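Side-chain contacts in formate-dependent phosphoribosylglycinamide formyltransferase (Mycobacterium tuberculosis H37Rv, PDB 6KHR), which is an ATP-grasp family protein that assembles here as a pair of chains, each joining a parallel-sheet N-terminal region to a large antiparallel sheet: residues A35-E40 with S313-V318; Q46-E51 with A332-A337; E79-V84 with D103-V108. All blocks are in the same frame, centred on the assembly; numbering follows the deposited sequence.

From the N terminus, strand 28-32 leads into helix 36-47, which two contacts share. Contact 1 joins the helix start to residues 313-318, closing a loop of more than 270 residues; contact 2 joins the helix end to residues 332-337. Their segments alternate along the chain, so these two long loops cross, with centres about 17 Å apart. Contact 3 is local: it closes a short loop between helices 78-88 and 102-109 and lies wholly within both long loops. It joins two helices that flank strand 92-95 in the chain, within the five-stranded parallel sheet region, whereas contacts 1 and 2 hold that region to the turn and helix 325-334 that follow strand 300-307 of the large antiparallel sheet.

Contact 1 of 3, residues A35-E40 with S313-V318; sequences AEPSRE and SAWVTV
Carbonyl O of Ala314 is gripped twice, by Thr317 N at 2.8 Å and by Thr317 OG1, both bonds lying within the turn from which Trp315 reaches Pro37 and Glu40. The hydroxyl is tilted 19° from the carbonyl plane, and the same OG1 also hydrogen-bonds Val325 N, tying the turn to the start of helix 325-334. From this turn the indole extends toward the first turn of helix 36-47 with its six-membered ring leading. Trp315 CH2 lies 3.9 Å from Glu40 CG, and Trp315 CZ2 lies 4.4 Å from Pro37 CG; both carbons come at the ring obliquely. The contact thus joins the helix after the first strand of the N-terminal parallel sheet to a segment of the ATP-grasp domain, where Val316 and Thr317 rest on strands 238-252 and 256-261. Glu40 CG, anti to the carbonyl carbon (chi1 -51°), lies against the indole, and the bend at chi2 (-80°) then turns the carboxylate off, its plane well inclined to that of the ring. There Glu40 OE2 meets Arg39 NH1 in a salt bridge of 3.1 Å. Arg39 NH2, at the end of an extended chain, goes on to Gln46 OE1 of the second subunit. Phe326 stacks edge-to-face with Trp315 and also touches Pro37 and Glu40.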
loop_
_atom_site.group_PDB
_atom_site.type_symbol
_atom_site.label_atom_id
_atom_site.label_comp_id
_atom_site.label_asym_id
_atom_site.label_seq_id
_atom_site.Cartn_x
_atom_site.Cartn_y
_atom_site.Cartn_z
ATOM N N ALA A 35 -5.765 12.193 9.190
ATOM C CA ALA A 35 -4.477 12.694 8.686
ATOM C C ALA A 35 -3.888 11.737 7.651
ATOM O O ALA A 35 -4.566 10.880 7.154
ATOM C CB ALA A 35 -3.536 12.930 9.825
ATOM N N GLU A 36 -2.602 11.854 7.402
ATOM C CA GLU A 36 -2.019 11.061 6.305
ATOM C C GLU A 36 -2.161 9.565 6.496
ATOM O O GLU A 36 -2.692 8.958 5.592
ATOM C CB GLU A 36 -0.684 11.581 5.814
ATOM C CG GLU A 36 -0.881 12.727 4.853
ATOM C CD GLU A 36 -0.897 14.091 5.513
ATOM O OE1 GLU A 36 -0.702 14.146 6.728
ATOM O OE2 GLU A 36 -1.098 15.083 4.806
ATOM N N PRO A 37 -1.727 8.738 7.659
ATOM C CA PRO A 37 -1.822 7.295 7.917
ATOM C C PRO A 37 -3.257 6.831 8.034
ATOM O O PRO A 37 -3.563 5.668 7.733
ATOM C CB PRO A 37 -1.052 7.111 9.234
ATOM C CG PRO A 37 -0.219 8.317 9.381
ATOM C CD PRO A 37 -1.016 9.428 8.753
ATOM N N SER A 38 -4.143 7.734 8.465
ATOM C CA SER A 38 -5.576 7.481 8.414
ATOM C C SER A 38 -6.041 7.194 6.983
ATOM O O SER A 38 -6.963 6.394 6.779
ATOM C CB SER A 38 -6.305 8.684 9.009
ATOM O OG SER A 38 -7.671 8.419 9.237
ATOM N N ARG A 39 -5.404 7.806 5.978
ATOM C CA ARG A 39 -5.828 7.559 4.602
ATOM C C ARG A 39 -5.410 6.173 4.126
ATOM O O ARG A 39 -6.202 5.461 3.500
ATOM C CB ARG A 39 -5.276 8.630 3.660
ATOM C CG ARG A 39 -5.546 8.327 2.193
ATOM C CD ARG A 39 -4.869 9.288 1.215
ATOM N NE ARG A 39 -5.050 8.842 -0.168
ATOM C CZ ARG A 39 -4.139 8.158 -0.860
ATOM N NH1 ARG A 39 -2.965 7.856 -0.306
ATOM N NH2 ARG A 39 -4.396 7.785 -2.109
ATOM N N GLU A 40 -4.179 5.774 4.422
ATOM C CA GLU A 40 -3.706 4.467 3.991
ATOM C C GLU A 40 -4.472 3.349 4.696
ATOM O O GLU A 40 -4.926 2.394 4.057
ATOM C CB GLU A 40 -2.192 4.359 4.241
ATOM C CG GLU A 40 -1.385 5.522 3.686
ATOM C CD GLU A 40 -1.115 5.401 2.187
ATOM O OE1 GLU A 40 -1.069 4.256 1.688
ATOM O OE2 GLU A 40 -0.949 6.444 1.512
ATOM N N SER A 313 7.914 6.250 12.097
ATOM C CA SER A 313 8.960 5.307 11.703
ATOM C C SER A 313 8.407 4.068 11.003
ATOM O O SER A 313 9.146 3.421 10.252
ATOM C CB SER A 313 9.791 4.872 12.903
ATOM O OG SER A 313 9.017 4.098 13.787
ATOM N N ALA A 314 7.129 3.739 11.220
ATOM C CA ALA A 314 6.521 2.568 10.596
ATOM C C ALA A 314 6.431 2.680 9.070
ATOM O O ALA A 314 6.240 1.652 8.409
ATOM C CB ALA A 314 5.123 2.339 11.181
ATOM N N TRP A 315 6.559 3.895 8.505
ATOM C CA TRP A 315 6.391 4.098 7.064
ATOM C C TRP A 315 7.268 3.178 6.224
ATOM O O TRP A 315 6.898 2.836 5.096
ATOM C CB TRP A 315 6.706 5.547 6.683
ATOM C CG TRP A 315 5.537 6.440 6.792
ATOM C CD1 TRP A 315 5.314 7.379 7.749
ATOM C CD2 TRP A 315 4.401 6.474 5.914
ATOM N NE1 TRP A 315 4.118 8.002 7.518
ATOM C CE2 TRP A 315 3.533 7.463 6.405
ATOM C CE3 TRP A 315 4.049 5.777 4.754
ATOM C CZ2 TRP A 315 2.330 7.768 5.784
ATOM C CZ3 TRP A 315 2.860 6.090 4.129
ATOM C CH2 TRP A 315 2.013 7.081 4.647
ATOM N N VAL A 316 8.437 2.785 6.735
ATOM C CA VAL A 316 9.297 1.879 5.971
ATOM C C VAL A 316 8.559 0.597 5.615
ATOM O O VAL A 316 8.822 0.001 4.562
ATOM C CB VAL A 316 10.603 1.580 6.750
ATOM C CG1 VAL A 316 10.308 0.904 8.084
ATOM C CG2 VAL A 316 11.523 0.708 5.949
ATOM N N THR A 317 7.603 0.171 6.458
ATOM C CA THR A 317 6.938 -1.115 6.256
ATOM C C THR A 317 6.137 -1.148 4.960
ATOM O O THR A 317 5.968 -2.237 4.391
ATOM C CB THR A 317 6.037 -1.486 7.455
ATOM O OG1 THR A 317 5.046 -0.473 7.679
ATOM C CG2 THR A 317 6.872 -1.688 8.732
ATOM N N VAL A 318 5.716 0.022 4.447
ATOM C CA VAL A 318 4.943 0.070 3.203
ATOM C C VAL A 318 5.660 -0.690 2.096
ATOM O O VAL A 318 5.017 -1.284 1.224
ATOM C CB VAL A 318 4.645 1.540 2.805
ATOM C CG1 VAL A 318 4.119 1.628 1.398
ATOM C CG2 VAL A 318 3.641 2.170 3.767
#

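Contact 2 of 3, residues Q46-E51 with A332-A337; sequences QGLGAE and AILGLA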
loop_
_atom_site.group_PDB
_atom_site.type_symbol
_atom_site.label_atom_id
_atom_site.label_comp_id
_atom_site.label_asym_id
_atom_site.label_seq_id
_atom_site.Cartn_x
_atom_site.Cartn_y
_atom_site.Cartn_z
ATOM N N GLN A 46 -10.676 -0.870 2.955
ATOM C CA GLN A 46 -11.625 -0.958 1.855
ATOM C C GLN A 46 -11.296 -2.118 0.939
ATOM O O GLN A 46 -12.208 -2.707 0.350
ATOM C CB GLN A 46 -11.668 0.356 1.086
ATOM C CG GLN A 46 -12.481 1.429 1.795
ATOM C CD GLN A 46 -12.294 2.788 1.157
ATOM O OE1 GLN A 46 -11.456 2.943 0.270
ATOM N NE2 GLN A 46 -13.067 3.778 1.598
ATOM N N GLY A 47 -10.014 -2.482 0.844
ATOM C CA GLY A 47 -9.650 -3.691 0.127
ATOM C C GLY A 47 -10.211 -4.944 0.777
ATOM O O GLY A 47 -10.500 -5.929 0.091
ATOM N N LEU A 48 -10.367 -4.930 2.099
ATOM C CA LEU A 48 -10.903 -6.082 2.807
ATOM C C LEU A 48 -12.419 -6.051 2.870
ATOM O O LEU A 48 -13.008 -6.923 3.509
ATOM C CB LEU A 48 -10.333 -6.153 4.227
ATOM C CG LEU A 48 -8.837 -6.349 4.471
ATOM C CD1 LEU A 48 -8.465 -6.112 5.958
ATOM C CD2 LEU A 48 -8.411 -7.732 4.050
ATOM N N GLY A 49 -13.053 -5.060 2.248
ATOM C CA GLY A 49 -14.490 -5.045 2.102
ATOM C C GLY A 49 -15.262 -4.122 3.015
ATOM O O GLY A 49 -16.494 -4.200 3.028
ATOM N N ALA A 50 -14.606 -3.244 3.758
ATOM C CA ALA A 50 -15.301 -2.450 4.762
ATOM C C ALA A 50 -15.578 -1.033 4.274
ATOM O O ALA A 50 -14.748 -0.425 3.599
ATOM C CB ALA A 50 -14.498 -2.394 6.061
ATOM N N GLU A 51 -16.754 -0.521 4.630
ATOM C CA GLU A 51 -17.045 0.904 4.538
ATOM C C GLU A 51 -16.336 1.647 5.666
ATOM O O GLU A 51 -16.328 1.191 6.812
ATOM C CB GLU A 51 -18.551 1.142 4.640
ATOM C CG GLU A 51 -19.168 1.937 3.506
ATOM C CD GLU A 51 -20.662 2.223 3.713
ATOM O OE1 GLU A 51 -21.130 2.255 4.876
ATOM O OE2 GLU A 51 -21.371 2.416 2.700
ATOM N N ALA A 332 -6.070 -6.162 12.084
ATOM C CA ALA A 332 -6.259 -6.219 13.540
ATOM C C ALA A 332 -7.607 -5.642 13.960
ATOM O O ALA A 332 -8.299 -6.217 14.805
ATOM C CB ALA A 332 -5.129 -5.472 14.252
ATOM N N ILE A 333 -7.982 -4.489 13.398
ATOM C CA ILE A 333 -9.282 -3.883 13.677
ATOM C C ILE A 333 -10.394 -4.889 13.434
ATOM O O ILE A 333 -11.333 -5.010 14.228
ATOM C CB ILE A 333 -9.484 -2.629 12.809
ATOM C CG1 ILE A 333 -8.650 -1.467 13.322
ATOM C CG2 ILE A 333 -10.957 -2.247 12.722
ATOM C CD1 ILE A 333 -8.527 -0.405 12.308
ATOM N N LEU A 334 -10.314 -5.604 12.320
ATOM C CA LEU A 334 -11.364 -6.508 11.895
ATOM C C LEU A 334 -11.190 -7.916 12.451
ATOM O O LEU A 334 -12.031 -8.779 12.172
ATOM C CB LEU A 334 -11.423 -6.552 10.357
ATOM C CG LEU A 334 -11.777 -5.280 9.564
ATOM C CD1 LEU A 334 -11.700 -5.565 8.081
ATOM C CD2 LEU A 334 -13.158 -4.717 9.920
ATOM N N GLY A 335 -10.117 -8.178 13.197
ATOM C CA GLY A 335 -9.965 -9.475 13.850
ATOM C C GLY A 335 -9.565 -10.593 12.918
ATOM O O GLY A 335 -10.020 -11.731 13.081
ATOM N N LEU A 336 -8.723 -10.300 11.944
ATOM C CA LEU A 336 -8.273 -11.281 10.976
ATOM C C LEU A 336 -6.816 -11.667 11.242
ATOM O O LEU A 336 -6.077 -10.967 11.940
ATOM C CB LEU A 336 -8.440 -10.724 9.555
ATOM C CG LEU A 336 -9.857 -10.225 9.247
ATOM C CD1 LEU A 336 -9.895 -9.389 7.964
ATOM C CD2 LEU A 336 -10.834 -11.397 9.156
ATOM N N ALA A 337 -6.409 -12.792 10.657
ATOM C CA ALA A 337 -5.055 -13.304 10.816
ATOM C C ALA A 337 -4.019 -12.367 10.205
ATOM O O ALA A 337 -4.283 -11.649 9.234
ATOM C CB ALA A 337 -4.935 -14.684 10.176
#
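Leu48 and Leu334 lose about equal surface to the opposite segments, Leu336 less. Each segment carries a Schellman motif at the end of a helix. Gly49, with positive phi, is the first residue to leave helical angles after helix 36-47, and Gly49 N bonds back to Gln46 O at 3.1 Å; Gly335 does the same after helix 325-334, with Gly335 N 3.1 Å from Ala332 O. The contact is therefore one helix terminus packed on another, with no hydrogen bond between them. Leu48 precedes its glycine and Leu334 precedes the other, so the two leucines hold matching places in the two motifs. In Leu48, CG beside the backbone N (chi1 -63°) and the chain extended beyond (chi2 169°) carry CD1 to the other two leucines. Leu48 and Leu334 slide past each other in opposite directions, so that Leu334 CD1 lies against more than the far end of its partner and comes within 4.1 Å of Leu48 CB. Leu336, beyond the glycine turn, points back to the same spot and meets Leu48 tip to tip. On its other flanks Leu334 rests on Val29 and Phe92, near the starts of the neighbouring strands 28-32 and 92-95, and on Leu45 of helix 36-47. Leu375 of the second subunit packs on both Leu48 and Leu336, so the cluster is completed across the dimer interface. Near the end of helix 325-334, Ala332 O and Ile333 O accept hydrogen bonds from Arg287. At the centre one methyl serves both partners: Leu48 CD1 is 3.9 Å from Leu334 CD1 and 4.1 Å from Leu336 CD1.

Contact 3 of 3, residues E79-V84 with D103-V108; sequences EELTAV and DALDAV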
loop_
_atom_site.group_PDB
_atom_site.type_symbol
_atom_site.label_atom_id
_atom_site.label_comp_id
_atom_site.label_asym_id
_atom_site.label_seq_id
_atom_site.Cartn_x
_atom_site.Cartn_y
_atom_site.Cartn_z
ATOM N N GLU A 79 -19.577 15.757 24.301
ATOM C CA GLU A 79 -20.965 15.725 23.853
ATOM C C GLU A 79 -21.047 15.580 22.342
ATOM O O GLU A 79 -21.737 14.688 21.830
ATOM C CB GLU A 79 -21.686 16.998 24.300
ATOM C CG GLU A 79 -21.752 17.209 25.804
ATOM C CD GLU A 79 -22.975 16.561 26.437
ATOM O OE1 GLU A 79 -23.511 15.607 25.835
ATOM O OE2 GLU A 79 -23.404 17.007 27.526
ATOM N N GLU A 80 -20.344 16.455 21.614
ATOM C CA GLU A 80 -20.435 16.484 20.155
ATOM C C GLU A 80 -19.926 15.193 19.534
ATOM O O GLU A 80 -20.506 14.694 18.562
ATOM C CB GLU A 80 -19.651 17.676 19.606
ATOM C CG GLU A 80 -20.523 18.824 19.127
ATOM C CD GLU A 80 -19.938 19.557 17.925
ATOM O OE1 GLU A 80 -18.812 19.210 17.494
ATOM O OE2 GLU A 80 -20.609 20.477 17.406
ATOM N N LEU A 81 -18.831 14.645 20.065
ATOM C CA LEU A 81 -18.332 13.373 19.557
ATOM C C LEU A 81 -19.314 12.246 19.836
ATOM O O LEU A 81 -19.582 11.413 18.965
ATOM C CB LEU A 81 -16.969 13.054 20.173
ATOM C CG LEU A 81 -16.352 11.734 19.719
ATOM C CD1 LEU A 81 -16.072 11.783 18.222
ATOM C CD2 LEU A 81 -15.093 11.410 20.521
ATOM N N THR A 82 -19.881 12.216 21.036
ATOM C CA THR A 82 -20.696 11.071 21.428
ATOM C C THR A 82 -21.991 11.014 20.629
ATOM O O THR A 82 -22.465 9.925 20.282
ATOM C CB THR A 82 -20.973 11.120 22.932
ATOM O OG1 THR A 82 -19.728 11.143 23.644
ATOM C CG2 THR A 82 -21.761 9.904 23.363
ATOM N N ALA A 83 -22.577 12.170 20.324
ATOM C CA ALA A 83 -23.750 12.175 19.457
ATOM C C ALA A 83 -23.416 11.584 18.095
ATOM O O ALA A 83 -24.164 10.754 17.565
ATOM C CB ALA A 83 -24.285 13.598 19.306
ATOM N N VAL A 84 -22.273 11.992 17.531
ATOM C CA VAL A 84 -21.839 11.511 16.221
ATOM C C VAL A 84 -21.715 9.995 16.215
ATOM O O VAL A 84 -22.066 9.331 15.230
ATOM C CB VAL A 84 -20.510 12.189 15.830
ATOM C CG1 VAL A 84 -19.741 11.351 14.826
ATOM C CG2 VAL A 84 -20.767 13.568 15.275
ATOM N N ASP A 103 -13.060 10.600 27.505
ATOM C CA ASP A 103 -14.309 10.352 28.220
ATOM C C ASP A 103 -15.425 9.947 27.262
ATOM O O ASP A 103 -16.227 9.060 27.578
ATOM C CB ASP A 103 -14.712 11.585 29.032
ATOM C CG ASP A 103 -13.694 11.934 30.119
ATOM O OD1 ASP A 103 -12.876 11.065 30.488
ATOM O OD2 ASP A 103 -13.712 13.085 30.602
ATOM N N ALA A 104 -15.487 10.570 26.080
ATOM C CA ALA A 104 -16.482 10.158 25.095
ATOM C C ALA A 104 -16.281 8.707 24.681
ATOM O O ALA A 104 -17.256 7.984 24.443
ATOM C CB ALA A 104 -16.439 11.074 23.875
ATOM N N LEU A 105 -15.025 8.256 24.594
ATOM C CA LEU A 105 -14.771 6.872 24.203
ATOM C C LEU A 105 -15.226 5.901 25.286
ATOM O O LEU A 105 -15.773 4.834 24.979
ATOM C CB LEU A 105 -13.285 6.655 23.900
ATOM C CG LEU A 105 -12.681 7.118 22.572
ATOM C CD1 LEU A 105 -13.718 7.715 21.644
ATOM C CD2 LEU A 105 -11.554 8.101 22.844
ATOM N N ASP A 106 -14.990 6.238 26.555
ATOM C CA ASP A 106 -15.420 5.344 27.626
ATOM C C ASP A 106 -16.939 5.307 27.741
ATOM O O ASP A 106 -17.501 4.292 28.175
ATOM C CB ASP A 106 -14.770 5.739 28.953
ATOM C CG ASP A 106 -13.663 4.770 29.367
ATOM O OD1 ASP A 106 -13.861 3.539 29.231
ATOM O OD2 ASP A 106 -12.590 5.235 29.814
ATOM N N ALA A 107 -17.616 6.382 27.336
ATOM C CA ALA A 107 -19.070 6.340 27.232
ATOM C C ALA A 107 -19.522 5.250 26.265
ATOM O O ALA A 107 -20.396 4.441 26.596
ATOM C CB ALA A 107 -19.604 7.703 26.790
ATOM N N VAL A 108 -18.923 5.209 25.071
ATOM C CA VAL A 108 -19.331 4.229 24.069
ATOM C C VAL A 108 -19.032 2.812 24.544
ATOM O O VAL A 108 -19.861 1.902 24.404
ATOM C CB VAL A 108 -18.656 4.527 22.719
ATOM C CG1 VAL A 108 -18.969 3.433 21.701
ATOM C CG2 VAL A 108 -19.102 5.890 22.203
#
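Leu81 is the first residue of the 79-84 helix to meet the other segment, and it does so through one methyl. Leu81 CD2 lies 3.6 Å from Ala104 CB and 4.1 Å from Leu105 CD1, so it bridges two successive residues of the 103-108 helix. Its CG stands opposite the backbone N (chi1 180°), which swings the isobutyl group out toward the neighbour. Leu105 starts with its CB directed away from this helix, and only the outer part of the side chain turns back, crossing that of Leu81 at a slant. Next in sequence, Thr82 brings its hydroxyl over the small Ala104, with Thr82 OG1 3.3 Å from Ala104 CB. That is plain van der Waals contact: the polar partner of Thr82 OG1 is Ala78 O, one turn back in its own helix, and this bond fixes the rotation of the side chain. Thr82 and Ala104 have the nearest CA atoms of the two segments, 5.7 Å apart. The two short segments run roughly the same way, with axes 9.1 Å apart at closest approach and a crossing angle of -33°. Val100, in the loop after strand 92-95, touches both leucines. Helix 78-88 leads into that strand and helix 102-109 follows it, forming a beta-alpha-beta crossover to parallel strand 117-118, where Leu105 and Val108 reach Leu118, while Leu105 also touches Ala122 of helix 122-129.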